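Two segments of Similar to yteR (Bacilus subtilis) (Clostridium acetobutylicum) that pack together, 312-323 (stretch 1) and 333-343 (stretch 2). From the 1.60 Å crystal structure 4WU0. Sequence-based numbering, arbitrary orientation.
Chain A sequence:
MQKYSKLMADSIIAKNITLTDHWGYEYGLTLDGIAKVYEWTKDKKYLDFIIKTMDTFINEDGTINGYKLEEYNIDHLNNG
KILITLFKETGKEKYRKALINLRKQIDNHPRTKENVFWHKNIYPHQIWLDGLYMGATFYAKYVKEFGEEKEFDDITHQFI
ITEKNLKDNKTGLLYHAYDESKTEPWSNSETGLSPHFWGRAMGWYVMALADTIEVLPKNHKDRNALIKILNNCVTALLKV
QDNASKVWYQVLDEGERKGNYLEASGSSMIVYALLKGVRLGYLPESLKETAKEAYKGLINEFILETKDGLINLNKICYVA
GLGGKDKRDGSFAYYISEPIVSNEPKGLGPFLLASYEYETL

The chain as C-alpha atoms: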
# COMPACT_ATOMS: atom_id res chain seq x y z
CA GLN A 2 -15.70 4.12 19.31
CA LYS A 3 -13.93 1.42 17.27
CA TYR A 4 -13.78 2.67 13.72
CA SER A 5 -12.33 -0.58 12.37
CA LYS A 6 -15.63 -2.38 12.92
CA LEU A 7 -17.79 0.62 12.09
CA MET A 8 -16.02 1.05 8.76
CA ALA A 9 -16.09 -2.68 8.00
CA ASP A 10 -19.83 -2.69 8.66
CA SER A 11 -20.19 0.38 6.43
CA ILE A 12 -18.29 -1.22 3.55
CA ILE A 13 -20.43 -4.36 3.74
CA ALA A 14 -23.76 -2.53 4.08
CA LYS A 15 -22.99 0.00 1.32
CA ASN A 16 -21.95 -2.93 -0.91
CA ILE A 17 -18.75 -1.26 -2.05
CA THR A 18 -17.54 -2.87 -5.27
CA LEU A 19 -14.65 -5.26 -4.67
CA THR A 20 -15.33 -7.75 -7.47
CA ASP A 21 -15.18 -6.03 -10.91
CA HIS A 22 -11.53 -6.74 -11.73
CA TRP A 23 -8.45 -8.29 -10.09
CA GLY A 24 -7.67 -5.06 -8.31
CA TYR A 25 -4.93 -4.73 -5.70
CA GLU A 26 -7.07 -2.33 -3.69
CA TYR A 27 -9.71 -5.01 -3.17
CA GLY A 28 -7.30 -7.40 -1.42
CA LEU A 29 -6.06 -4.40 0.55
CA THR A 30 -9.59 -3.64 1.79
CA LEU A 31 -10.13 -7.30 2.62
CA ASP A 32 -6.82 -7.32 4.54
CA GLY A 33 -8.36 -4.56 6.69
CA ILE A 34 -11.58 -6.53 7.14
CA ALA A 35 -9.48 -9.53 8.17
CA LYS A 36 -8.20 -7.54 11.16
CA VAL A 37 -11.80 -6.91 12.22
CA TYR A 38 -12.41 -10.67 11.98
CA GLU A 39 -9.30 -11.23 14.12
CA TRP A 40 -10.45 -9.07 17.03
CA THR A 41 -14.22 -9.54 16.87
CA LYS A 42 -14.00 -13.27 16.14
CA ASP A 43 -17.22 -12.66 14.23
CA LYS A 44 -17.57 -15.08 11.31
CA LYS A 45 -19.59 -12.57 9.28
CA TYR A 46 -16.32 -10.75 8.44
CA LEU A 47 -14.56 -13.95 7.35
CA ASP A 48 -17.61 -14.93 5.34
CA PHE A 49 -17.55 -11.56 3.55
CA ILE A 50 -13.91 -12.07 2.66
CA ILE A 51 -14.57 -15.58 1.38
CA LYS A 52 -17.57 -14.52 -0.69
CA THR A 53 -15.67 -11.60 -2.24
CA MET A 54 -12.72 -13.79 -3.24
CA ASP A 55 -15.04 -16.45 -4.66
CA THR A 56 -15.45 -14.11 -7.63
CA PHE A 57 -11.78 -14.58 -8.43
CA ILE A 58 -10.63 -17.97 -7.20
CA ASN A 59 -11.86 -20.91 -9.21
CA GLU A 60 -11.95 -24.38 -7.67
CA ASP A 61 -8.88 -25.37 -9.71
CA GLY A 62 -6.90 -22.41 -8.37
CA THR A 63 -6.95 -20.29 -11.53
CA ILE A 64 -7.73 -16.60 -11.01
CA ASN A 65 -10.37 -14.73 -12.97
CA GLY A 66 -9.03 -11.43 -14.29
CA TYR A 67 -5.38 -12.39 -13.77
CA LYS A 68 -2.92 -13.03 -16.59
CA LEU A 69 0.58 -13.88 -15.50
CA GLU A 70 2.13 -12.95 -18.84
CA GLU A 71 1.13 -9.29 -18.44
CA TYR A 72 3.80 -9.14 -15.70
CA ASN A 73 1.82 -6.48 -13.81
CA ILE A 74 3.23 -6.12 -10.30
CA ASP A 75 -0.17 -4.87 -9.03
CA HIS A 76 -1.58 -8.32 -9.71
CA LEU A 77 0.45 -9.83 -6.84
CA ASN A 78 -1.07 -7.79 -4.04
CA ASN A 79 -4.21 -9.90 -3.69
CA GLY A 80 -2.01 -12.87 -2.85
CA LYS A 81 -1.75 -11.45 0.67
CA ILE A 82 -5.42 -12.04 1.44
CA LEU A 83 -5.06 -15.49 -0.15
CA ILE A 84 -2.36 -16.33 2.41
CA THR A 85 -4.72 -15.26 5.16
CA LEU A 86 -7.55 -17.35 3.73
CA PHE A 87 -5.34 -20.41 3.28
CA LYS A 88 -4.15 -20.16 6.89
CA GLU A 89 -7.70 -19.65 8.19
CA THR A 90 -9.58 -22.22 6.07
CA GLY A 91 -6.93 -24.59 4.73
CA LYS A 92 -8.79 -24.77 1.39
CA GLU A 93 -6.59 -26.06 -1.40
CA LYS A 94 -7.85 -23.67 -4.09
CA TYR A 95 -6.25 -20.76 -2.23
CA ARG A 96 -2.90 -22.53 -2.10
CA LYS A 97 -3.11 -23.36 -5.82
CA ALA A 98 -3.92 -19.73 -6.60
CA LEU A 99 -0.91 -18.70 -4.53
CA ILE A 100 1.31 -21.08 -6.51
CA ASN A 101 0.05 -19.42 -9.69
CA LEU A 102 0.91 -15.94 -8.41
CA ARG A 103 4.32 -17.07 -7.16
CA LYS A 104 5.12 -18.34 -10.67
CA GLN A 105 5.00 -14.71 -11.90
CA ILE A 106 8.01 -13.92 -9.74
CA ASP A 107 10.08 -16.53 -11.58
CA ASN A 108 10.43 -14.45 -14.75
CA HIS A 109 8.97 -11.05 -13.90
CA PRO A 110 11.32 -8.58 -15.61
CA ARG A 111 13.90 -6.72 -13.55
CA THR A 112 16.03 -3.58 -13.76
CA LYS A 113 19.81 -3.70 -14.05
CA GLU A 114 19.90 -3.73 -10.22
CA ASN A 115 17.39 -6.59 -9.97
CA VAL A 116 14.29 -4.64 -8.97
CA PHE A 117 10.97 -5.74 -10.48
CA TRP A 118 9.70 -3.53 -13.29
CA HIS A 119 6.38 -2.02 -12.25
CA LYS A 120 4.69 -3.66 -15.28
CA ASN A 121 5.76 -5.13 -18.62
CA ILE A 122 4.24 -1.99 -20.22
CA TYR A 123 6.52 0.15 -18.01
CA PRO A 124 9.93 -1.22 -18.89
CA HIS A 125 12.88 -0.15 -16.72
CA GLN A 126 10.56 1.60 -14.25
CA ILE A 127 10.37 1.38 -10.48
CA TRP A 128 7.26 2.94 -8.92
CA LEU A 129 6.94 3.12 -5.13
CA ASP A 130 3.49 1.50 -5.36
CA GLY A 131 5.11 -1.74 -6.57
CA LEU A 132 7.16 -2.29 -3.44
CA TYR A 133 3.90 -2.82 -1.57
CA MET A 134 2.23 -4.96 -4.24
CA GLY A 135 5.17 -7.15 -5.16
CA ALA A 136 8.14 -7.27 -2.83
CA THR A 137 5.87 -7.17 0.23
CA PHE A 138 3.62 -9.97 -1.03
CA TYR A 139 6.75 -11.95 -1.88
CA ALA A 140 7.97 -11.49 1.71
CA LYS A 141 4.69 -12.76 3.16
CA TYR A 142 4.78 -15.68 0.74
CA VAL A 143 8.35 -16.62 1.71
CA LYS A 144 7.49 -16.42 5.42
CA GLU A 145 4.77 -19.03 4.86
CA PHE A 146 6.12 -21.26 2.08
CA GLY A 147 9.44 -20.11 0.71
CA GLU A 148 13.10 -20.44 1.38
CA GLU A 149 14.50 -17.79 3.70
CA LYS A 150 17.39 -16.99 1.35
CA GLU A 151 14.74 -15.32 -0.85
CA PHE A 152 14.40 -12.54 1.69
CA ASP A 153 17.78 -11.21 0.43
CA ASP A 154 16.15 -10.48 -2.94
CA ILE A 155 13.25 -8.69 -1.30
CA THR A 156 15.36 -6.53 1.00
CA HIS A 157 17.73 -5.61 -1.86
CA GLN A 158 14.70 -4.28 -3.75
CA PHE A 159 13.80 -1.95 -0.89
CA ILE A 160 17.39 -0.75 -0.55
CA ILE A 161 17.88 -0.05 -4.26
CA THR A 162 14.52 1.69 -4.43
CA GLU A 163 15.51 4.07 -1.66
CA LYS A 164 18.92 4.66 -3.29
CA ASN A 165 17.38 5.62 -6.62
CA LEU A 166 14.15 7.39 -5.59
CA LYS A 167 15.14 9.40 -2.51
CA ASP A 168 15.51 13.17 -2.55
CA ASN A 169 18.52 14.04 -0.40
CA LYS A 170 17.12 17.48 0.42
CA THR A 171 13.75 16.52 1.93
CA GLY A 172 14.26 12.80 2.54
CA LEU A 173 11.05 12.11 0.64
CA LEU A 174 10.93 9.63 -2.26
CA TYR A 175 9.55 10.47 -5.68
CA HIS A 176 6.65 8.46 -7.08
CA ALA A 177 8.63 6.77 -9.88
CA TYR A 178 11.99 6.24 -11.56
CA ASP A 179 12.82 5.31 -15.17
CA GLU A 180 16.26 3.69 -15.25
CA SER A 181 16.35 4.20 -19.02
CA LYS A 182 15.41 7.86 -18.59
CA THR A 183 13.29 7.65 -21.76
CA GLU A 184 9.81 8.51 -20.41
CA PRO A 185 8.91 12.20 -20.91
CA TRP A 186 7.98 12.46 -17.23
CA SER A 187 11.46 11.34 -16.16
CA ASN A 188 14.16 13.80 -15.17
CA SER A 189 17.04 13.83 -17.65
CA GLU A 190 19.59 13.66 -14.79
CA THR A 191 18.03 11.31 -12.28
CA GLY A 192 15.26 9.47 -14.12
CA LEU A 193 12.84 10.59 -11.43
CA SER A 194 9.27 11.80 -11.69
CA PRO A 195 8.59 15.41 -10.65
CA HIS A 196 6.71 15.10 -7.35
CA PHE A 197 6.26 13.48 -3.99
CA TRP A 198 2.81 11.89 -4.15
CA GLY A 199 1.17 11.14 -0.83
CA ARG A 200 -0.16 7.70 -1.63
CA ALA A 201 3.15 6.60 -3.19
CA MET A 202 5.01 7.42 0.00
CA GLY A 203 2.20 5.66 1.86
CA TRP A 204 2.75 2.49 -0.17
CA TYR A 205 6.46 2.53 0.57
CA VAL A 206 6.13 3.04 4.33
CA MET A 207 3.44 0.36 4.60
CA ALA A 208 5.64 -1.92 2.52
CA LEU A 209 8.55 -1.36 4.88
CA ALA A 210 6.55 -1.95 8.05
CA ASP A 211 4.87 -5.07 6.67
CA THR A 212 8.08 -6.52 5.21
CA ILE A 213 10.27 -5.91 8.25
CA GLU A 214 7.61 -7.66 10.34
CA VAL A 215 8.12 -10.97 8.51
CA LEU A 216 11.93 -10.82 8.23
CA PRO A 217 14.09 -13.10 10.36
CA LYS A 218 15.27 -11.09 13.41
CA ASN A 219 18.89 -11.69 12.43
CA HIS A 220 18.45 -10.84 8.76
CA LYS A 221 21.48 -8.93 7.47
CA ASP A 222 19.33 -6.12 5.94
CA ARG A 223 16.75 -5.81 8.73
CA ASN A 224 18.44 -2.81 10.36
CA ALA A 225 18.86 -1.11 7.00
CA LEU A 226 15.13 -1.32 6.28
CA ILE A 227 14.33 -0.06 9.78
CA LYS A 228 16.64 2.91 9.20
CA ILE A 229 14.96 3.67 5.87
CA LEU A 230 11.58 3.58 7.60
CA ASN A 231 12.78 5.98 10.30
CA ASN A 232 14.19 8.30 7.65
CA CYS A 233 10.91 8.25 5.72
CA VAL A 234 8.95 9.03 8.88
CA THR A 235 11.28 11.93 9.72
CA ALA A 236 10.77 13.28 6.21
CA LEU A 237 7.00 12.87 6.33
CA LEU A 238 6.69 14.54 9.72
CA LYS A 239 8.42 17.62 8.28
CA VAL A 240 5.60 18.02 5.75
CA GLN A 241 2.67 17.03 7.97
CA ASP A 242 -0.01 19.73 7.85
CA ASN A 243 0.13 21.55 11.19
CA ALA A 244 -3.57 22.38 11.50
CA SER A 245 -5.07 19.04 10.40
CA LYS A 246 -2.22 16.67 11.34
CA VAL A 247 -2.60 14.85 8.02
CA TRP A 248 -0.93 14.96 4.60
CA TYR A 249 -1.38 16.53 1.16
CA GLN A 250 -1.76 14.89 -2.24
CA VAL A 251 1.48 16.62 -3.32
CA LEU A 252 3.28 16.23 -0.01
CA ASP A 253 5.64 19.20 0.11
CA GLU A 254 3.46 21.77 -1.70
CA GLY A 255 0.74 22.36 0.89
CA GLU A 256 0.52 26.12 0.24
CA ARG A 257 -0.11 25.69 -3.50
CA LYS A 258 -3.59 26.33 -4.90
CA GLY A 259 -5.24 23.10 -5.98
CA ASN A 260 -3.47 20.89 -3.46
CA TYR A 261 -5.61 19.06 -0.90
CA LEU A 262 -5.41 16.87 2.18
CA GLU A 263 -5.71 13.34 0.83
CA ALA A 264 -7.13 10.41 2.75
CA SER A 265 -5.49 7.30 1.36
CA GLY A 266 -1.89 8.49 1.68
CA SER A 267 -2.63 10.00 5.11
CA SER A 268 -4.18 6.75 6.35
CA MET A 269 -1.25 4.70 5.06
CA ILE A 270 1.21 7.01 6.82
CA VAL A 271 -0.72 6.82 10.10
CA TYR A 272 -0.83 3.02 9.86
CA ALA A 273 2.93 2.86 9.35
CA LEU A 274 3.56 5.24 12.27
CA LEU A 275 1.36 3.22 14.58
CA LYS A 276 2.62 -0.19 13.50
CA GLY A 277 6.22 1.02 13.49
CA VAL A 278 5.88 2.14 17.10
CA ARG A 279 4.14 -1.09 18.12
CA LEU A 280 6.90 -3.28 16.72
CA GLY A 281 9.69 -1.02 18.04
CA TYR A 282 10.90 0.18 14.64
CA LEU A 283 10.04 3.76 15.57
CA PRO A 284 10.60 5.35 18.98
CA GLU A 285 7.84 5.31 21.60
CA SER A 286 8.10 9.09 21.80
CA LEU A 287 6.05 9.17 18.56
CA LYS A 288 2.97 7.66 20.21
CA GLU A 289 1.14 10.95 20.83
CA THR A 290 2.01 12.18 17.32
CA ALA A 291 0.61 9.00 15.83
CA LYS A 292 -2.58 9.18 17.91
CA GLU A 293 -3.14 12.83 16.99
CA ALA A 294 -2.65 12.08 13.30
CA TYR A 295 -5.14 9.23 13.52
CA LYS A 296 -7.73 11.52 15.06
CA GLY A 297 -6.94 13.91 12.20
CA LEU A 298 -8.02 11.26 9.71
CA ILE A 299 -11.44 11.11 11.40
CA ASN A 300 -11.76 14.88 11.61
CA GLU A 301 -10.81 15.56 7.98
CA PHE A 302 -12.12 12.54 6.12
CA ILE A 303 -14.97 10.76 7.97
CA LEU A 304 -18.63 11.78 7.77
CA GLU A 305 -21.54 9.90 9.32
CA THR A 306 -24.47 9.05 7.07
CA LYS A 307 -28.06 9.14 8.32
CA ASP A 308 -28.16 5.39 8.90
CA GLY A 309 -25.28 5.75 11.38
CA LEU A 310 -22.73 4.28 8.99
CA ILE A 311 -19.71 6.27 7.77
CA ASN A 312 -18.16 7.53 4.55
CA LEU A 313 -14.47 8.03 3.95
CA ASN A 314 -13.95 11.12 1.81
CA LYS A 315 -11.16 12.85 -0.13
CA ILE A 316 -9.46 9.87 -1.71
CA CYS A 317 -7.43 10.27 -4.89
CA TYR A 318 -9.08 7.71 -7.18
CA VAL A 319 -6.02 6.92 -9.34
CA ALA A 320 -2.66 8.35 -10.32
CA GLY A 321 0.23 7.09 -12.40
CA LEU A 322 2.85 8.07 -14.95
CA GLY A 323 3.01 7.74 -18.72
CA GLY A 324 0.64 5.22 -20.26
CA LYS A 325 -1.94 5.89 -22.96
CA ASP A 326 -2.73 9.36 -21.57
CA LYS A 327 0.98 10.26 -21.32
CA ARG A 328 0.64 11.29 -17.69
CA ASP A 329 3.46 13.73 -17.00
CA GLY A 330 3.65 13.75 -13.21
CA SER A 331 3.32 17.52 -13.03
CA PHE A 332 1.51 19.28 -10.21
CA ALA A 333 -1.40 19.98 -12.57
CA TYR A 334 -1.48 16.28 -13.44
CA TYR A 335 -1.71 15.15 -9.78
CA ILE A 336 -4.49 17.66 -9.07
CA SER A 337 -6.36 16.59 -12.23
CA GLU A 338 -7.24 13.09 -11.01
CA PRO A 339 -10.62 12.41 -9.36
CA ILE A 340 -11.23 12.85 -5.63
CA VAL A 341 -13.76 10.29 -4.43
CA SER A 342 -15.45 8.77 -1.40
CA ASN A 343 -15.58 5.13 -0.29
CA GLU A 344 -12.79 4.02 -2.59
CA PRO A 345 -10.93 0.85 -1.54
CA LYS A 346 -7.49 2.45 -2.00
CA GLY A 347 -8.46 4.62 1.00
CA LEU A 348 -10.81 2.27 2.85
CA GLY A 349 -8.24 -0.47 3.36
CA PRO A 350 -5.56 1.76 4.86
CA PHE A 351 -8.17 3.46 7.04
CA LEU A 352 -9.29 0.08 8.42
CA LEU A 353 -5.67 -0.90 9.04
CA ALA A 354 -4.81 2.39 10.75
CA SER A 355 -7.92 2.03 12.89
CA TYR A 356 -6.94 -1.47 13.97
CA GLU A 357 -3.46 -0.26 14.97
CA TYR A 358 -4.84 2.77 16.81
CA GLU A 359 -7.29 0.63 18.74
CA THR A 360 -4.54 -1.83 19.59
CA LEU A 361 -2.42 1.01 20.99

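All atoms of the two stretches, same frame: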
# COMPACT_ATOMS: atom_id res chain seq x y z
N ASN A 312 -18.89 7.38 5.80
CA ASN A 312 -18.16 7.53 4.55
C ASN A 312 -16.74 7.98 4.80
O ASN A 312 -16.48 8.75 5.72
CB ASN A 312 -18.78 8.62 3.67
CG ASN A 312 -20.12 8.25 3.12
OD1 ASN A 312 -20.52 7.08 3.09
ND2 ASN A 312 -20.85 9.26 2.67
N LEU A 313 -15.82 7.48 3.99
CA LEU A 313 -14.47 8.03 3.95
C LEU A 313 -14.34 8.88 2.70
O LEU A 313 -14.52 8.41 1.60
CB LEU A 313 -13.43 6.91 3.93
CG LEU A 313 -11.96 7.34 3.93
CD1 LEU A 313 -11.57 7.99 5.23
CD2 LEU A 313 -11.06 6.15 3.65
N ASN A 314 -14.02 10.15 2.90
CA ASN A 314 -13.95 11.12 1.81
C ASN A 314 -12.52 11.50 1.45
O ASN A 314 -11.60 11.24 2.21
CB ASN A 314 -14.68 12.38 2.27
CG ASN A 314 -16.15 12.14 2.62
OD1 ASN A 314 -16.59 12.30 3.77
ND2 ASN A 314 -16.93 11.85 1.62
N LYS A 315 -12.38 12.18 0.31
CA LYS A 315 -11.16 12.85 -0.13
C LYS A 315 -10.05 11.89 -0.50
O LYS A 315 -8.87 12.11 -0.18
CB LYS A 315 -10.66 13.86 0.91
CG LYS A 315 -11.75 14.75 1.53
CD LYS A 315 -12.52 15.55 0.47
CE LYS A 315 -13.56 16.44 1.14
NZ LYS A 315 -14.31 17.27 0.16
N ILE A 316 -10.42 10.88 -1.28
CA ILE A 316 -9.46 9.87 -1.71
C ILE A 316 -9.11 10.10 -3.18
O ILE A 316 -9.98 10.20 -4.03
CB ILE A 316 -10.05 8.46 -1.55
CG1 ILE A 316 -10.50 8.21 -0.10
CG2 ILE A 316 -9.07 7.43 -2.03
CD1 ILE A 316 -11.51 7.11 -0.00
N CYS A 317 -7.83 10.16 -3.49
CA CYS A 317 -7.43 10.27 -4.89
C CYS A 317 -7.77 8.95 -5.58
O CYS A 317 -7.26 7.91 -5.18
CB CYS A 317 -5.92 10.52 -5.00
SG CYS A 317 -5.37 10.50 -6.74
N TYR A 318 -8.61 8.97 -6.60
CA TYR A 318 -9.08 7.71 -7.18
C TYR A 318 -7.94 6.88 -7.82
O TYR A 318 -7.90 5.65 -7.67
CB TYR A 318 -10.20 7.97 -8.19
CG TYR A 318 -10.66 6.72 -8.92
CD1 TYR A 318 -11.18 5.63 -8.23
CD2 TYR A 318 -10.54 6.63 -10.29
CE1 TYR A 318 -11.58 4.50 -8.90
CE2 TYR A 318 -10.94 5.50 -10.97
CZ TYR A 318 -11.46 4.44 -10.27
OH TYR A 318 -11.86 3.31 -10.95
N VAL A 319 -7.07 7.57 -8.55
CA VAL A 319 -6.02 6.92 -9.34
C VAL A 319 -4.98 7.97 -9.69
O VAL A 319 -5.30 9.13 -9.92
CB VAL A 319 -6.59 6.27 -10.63
CG1 VAL A 319 -7.18 7.33 -11.57
CG2 VAL A 319 -5.52 5.45 -11.35
N ALA A 320 -3.73 7.56 -9.72
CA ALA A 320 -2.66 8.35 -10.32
C ALA A 320 -1.60 7.40 -10.82
O ALA A 320 -1.44 6.29 -10.29
CB ALA A 320 -2.06 9.32 -9.34
N GLY A 321 -0.88 7.83 -11.84
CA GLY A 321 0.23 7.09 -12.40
C GLY A 321 0.99 7.95 -13.38
O GLY A 321 0.70 9.13 -13.53
N LEU A 322 1.99 7.35 -14.04
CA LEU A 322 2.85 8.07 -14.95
C LEU A 322 2.79 7.42 -16.33
O LEU A 322 2.59 6.21 -16.46
CB LEU A 322 4.29 8.09 -14.40
CG LEU A 322 4.29 8.92 -13.11
CD1 LEU A 322 5.40 8.57 -12.19
CD2 LEU A 322 4.34 10.40 -13.47
N GLY A 323 2.99 8.23 -17.35
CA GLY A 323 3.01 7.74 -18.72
C GLY A 323 1.71 7.06 -19.09
O GLY A 323 0.64 7.52 -18.72
N ALA A 333 -0.08 19.93 -11.93
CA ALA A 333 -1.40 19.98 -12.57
C ALA A 333 -1.94 18.58 -12.81
O ALA A 333 -3.12 18.32 -12.57
CB ALA A 333 -1.35 20.80 -13.85
N TYR A 334 -1.07 17.66 -13.24
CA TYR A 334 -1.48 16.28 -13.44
C TYR A 334 -2.01 15.66 -12.13
O TYR A 334 -3.07 15.04 -12.13
CB TYR A 334 -0.36 15.38 -14.04
CG TYR A 334 -0.76 13.96 -13.83
CD1 TYR A 334 -1.83 13.42 -14.56
CD2 TYR A 334 -0.20 13.21 -12.81
CE1 TYR A 334 -2.31 12.16 -14.29
CE2 TYR A 334 -0.68 11.93 -12.53
CZ TYR A 334 -1.73 11.43 -13.25
OH TYR A 334 -2.20 10.18 -12.95
N TYR A 335 -1.28 15.81 -11.02
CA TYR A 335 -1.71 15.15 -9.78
C TYR A 335 -3.02 15.74 -9.27
O TYR A 335 -3.81 15.03 -8.67
CB TYR A 335 -0.64 15.19 -8.70
CG TYR A 335 0.44 14.16 -8.92
CD1 TYR A 335 0.22 12.82 -8.62
CD2 TYR A 335 1.68 14.51 -9.46
CE1 TYR A 335 1.20 11.87 -8.82
CE2 TYR A 335 2.65 13.57 -9.66
CZ TYR A 335 2.42 12.24 -9.36
OH TYR A 335 3.39 11.27 -9.56
N ILE A 336 -3.25 17.02 -9.50
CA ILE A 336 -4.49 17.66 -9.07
C ILE A 336 -5.64 17.30 -10.01
O ILE A 336 -6.82 17.40 -9.64
CB ILE A 336 -4.27 19.19 -8.99
CG1 ILE A 336 -3.13 19.49 -8.01
CG2 ILE A 336 -5.53 19.93 -8.60
CD1 ILE A 336 -3.20 18.76 -6.69
N SER A 337 -5.32 16.86 -11.23
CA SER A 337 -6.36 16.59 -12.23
C SER A 337 -7.14 15.30 -11.97
O SER A 337 -8.24 15.12 -12.52
CB SER A 337 -5.77 16.51 -13.64
OG SER A 337 -5.12 15.26 -13.85
N GLU A 338 -6.59 14.40 -11.17
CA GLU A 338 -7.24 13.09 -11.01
C GLU A 338 -8.43 13.19 -10.05
O GLU A 338 -8.48 14.09 -9.21
CB GLU A 338 -6.23 12.03 -10.54
CG GLU A 338 -5.13 11.66 -11.57
CD GLU A 338 -5.61 10.76 -12.70
OE1 GLU A 338 -6.83 10.71 -12.98
OE2 GLU A 338 -4.76 10.10 -13.35
N PRO A 339 -9.41 12.28 -10.18
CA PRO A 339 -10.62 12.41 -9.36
C PRO A 339 -10.38 12.28 -7.86
O PRO A 339 -9.50 11.51 -7.44
CB PRO A 339 -11.49 11.24 -9.81
CG PRO A 339 -11.00 10.94 -11.22
CD PRO A 339 -9.53 11.23 -11.21
N ILE A 340 -11.18 12.99 -7.08
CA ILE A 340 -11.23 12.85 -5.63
C ILE A 340 -12.58 12.20 -5.34
O ILE A 340 -13.63 12.76 -5.69
CB ILE A 340 -11.13 14.20 -4.92
CG1 ILE A 340 -9.84 14.91 -5.31
CG2 ILE A 340 -11.22 14.01 -3.42
CD1 ILE A 340 -9.81 16.37 -4.85
N VAL A 341 -12.55 11.05 -4.67
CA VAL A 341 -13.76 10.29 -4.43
C VAL A 341 -13.93 9.84 -3.00
O VAL A 341 -13.00 9.90 -2.19
CB VAL A 341 -13.81 9.06 -5.37
CG1 VAL A 341 -13.82 9.50 -6.83
CG2 VAL A 341 -12.64 8.14 -5.15
N SER A 342 -15.15 9.38 -2.70
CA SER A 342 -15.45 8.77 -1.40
C SER A 342 -15.60 7.25 -1.52
O SER A 342 -15.92 6.71 -2.59
CB SER A 342 -16.73 9.37 -0.84
OG SER A 342 -17.84 9.04 -1.67
N ASN A 343 -15.34 6.56 -0.40
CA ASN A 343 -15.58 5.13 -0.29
C ASN A 343 -14.89 4.30 -1.36
O ASN A 343 -15.44 3.35 -1.88
CB ASN A 343 -17.07 4.83 -0.19
CG ASN A 343 -17.68 5.40 1.07
OD1 ASN A 343 -16.95 5.68 2.03
ND2 ASN A 343 -18.98 5.58 1.07

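The most unusual feature of this contact is the way Asn343 closes one end of it, using its side chain as though it were a further length of backbone. Asn343 N donates to Leu313 O (2.8 Å), while Asn343 OD1 accepts from Leu313 N (2.9 Å), so the main-chain N and O of Leu313 are both met by one asparagine. The other half of the amide is also used: Asn343 ND2 donates to Asn312 OD1 at 2.9 Å. A carboxamide suits this place because it carries a donor and an acceptor side by side. Asn343 adopts phi/psi of 55/41, a left-handed conformation that asparagine tolerates better than most residues.

Further along, the two stretches run antiparallel as a short ladder. Ile316 and Val341 form the hydrogen-bonded pair: Ile316 N donates to Val341 O at 2.9 Å, and Val341 N to Ile316 O at 2.8 Å. Cys317 and Ile340 are the adjoining non-hydrogen-bonded pair, and Tyr318 N continues the pattern by donating to Pro339 O at 2.8 Å. Proline has no amide hydrogen to give, but here only its carbonyl is required. The close approach of the chains also brings CA-H groups against carbonyls, as in Ile340 CA to Ile316 O, 3.3 Å.

The branched side chains of Ile316 and Val341 lie on the same face of the sheet, with Ile316 CB 4.4 Å from Val341 CG2. Tyr318 adds apolar cover through its CB, which is 3.9 Å from both Val341 CG2 and Pro339 CB. Its CA-to-CB bond points toward stretch 2, but the end of the side chain leads away, leaving the hydroxyl outside this contact.

Beyond the ladder, the helical part of stretch 2 takes over through Tyr334. Its CA-to-CB bond points toward stretch 1, and the long side chain carries the hydroxyl to the loop. Tyr334 OH accepts from Gly321 N at 2.9 Å and donates to Glu338 OE2 at 2.6 Å. A phenol can do both at once, so the tyrosine links the loop backbone to a carboxylate of its own stretch. Ala320 fits beside it: its small CB lies 4.3 Å from Tyr334 CE2 and 4.2 Å from Tyr335 CE1, a methyl group touching two aromatic rings.

Not every polar atom is so well served. Val319 O is buried by the contact and has no partner in the model; Glu338 CG, an aliphatic carbon, sits only 3.0 Å from it.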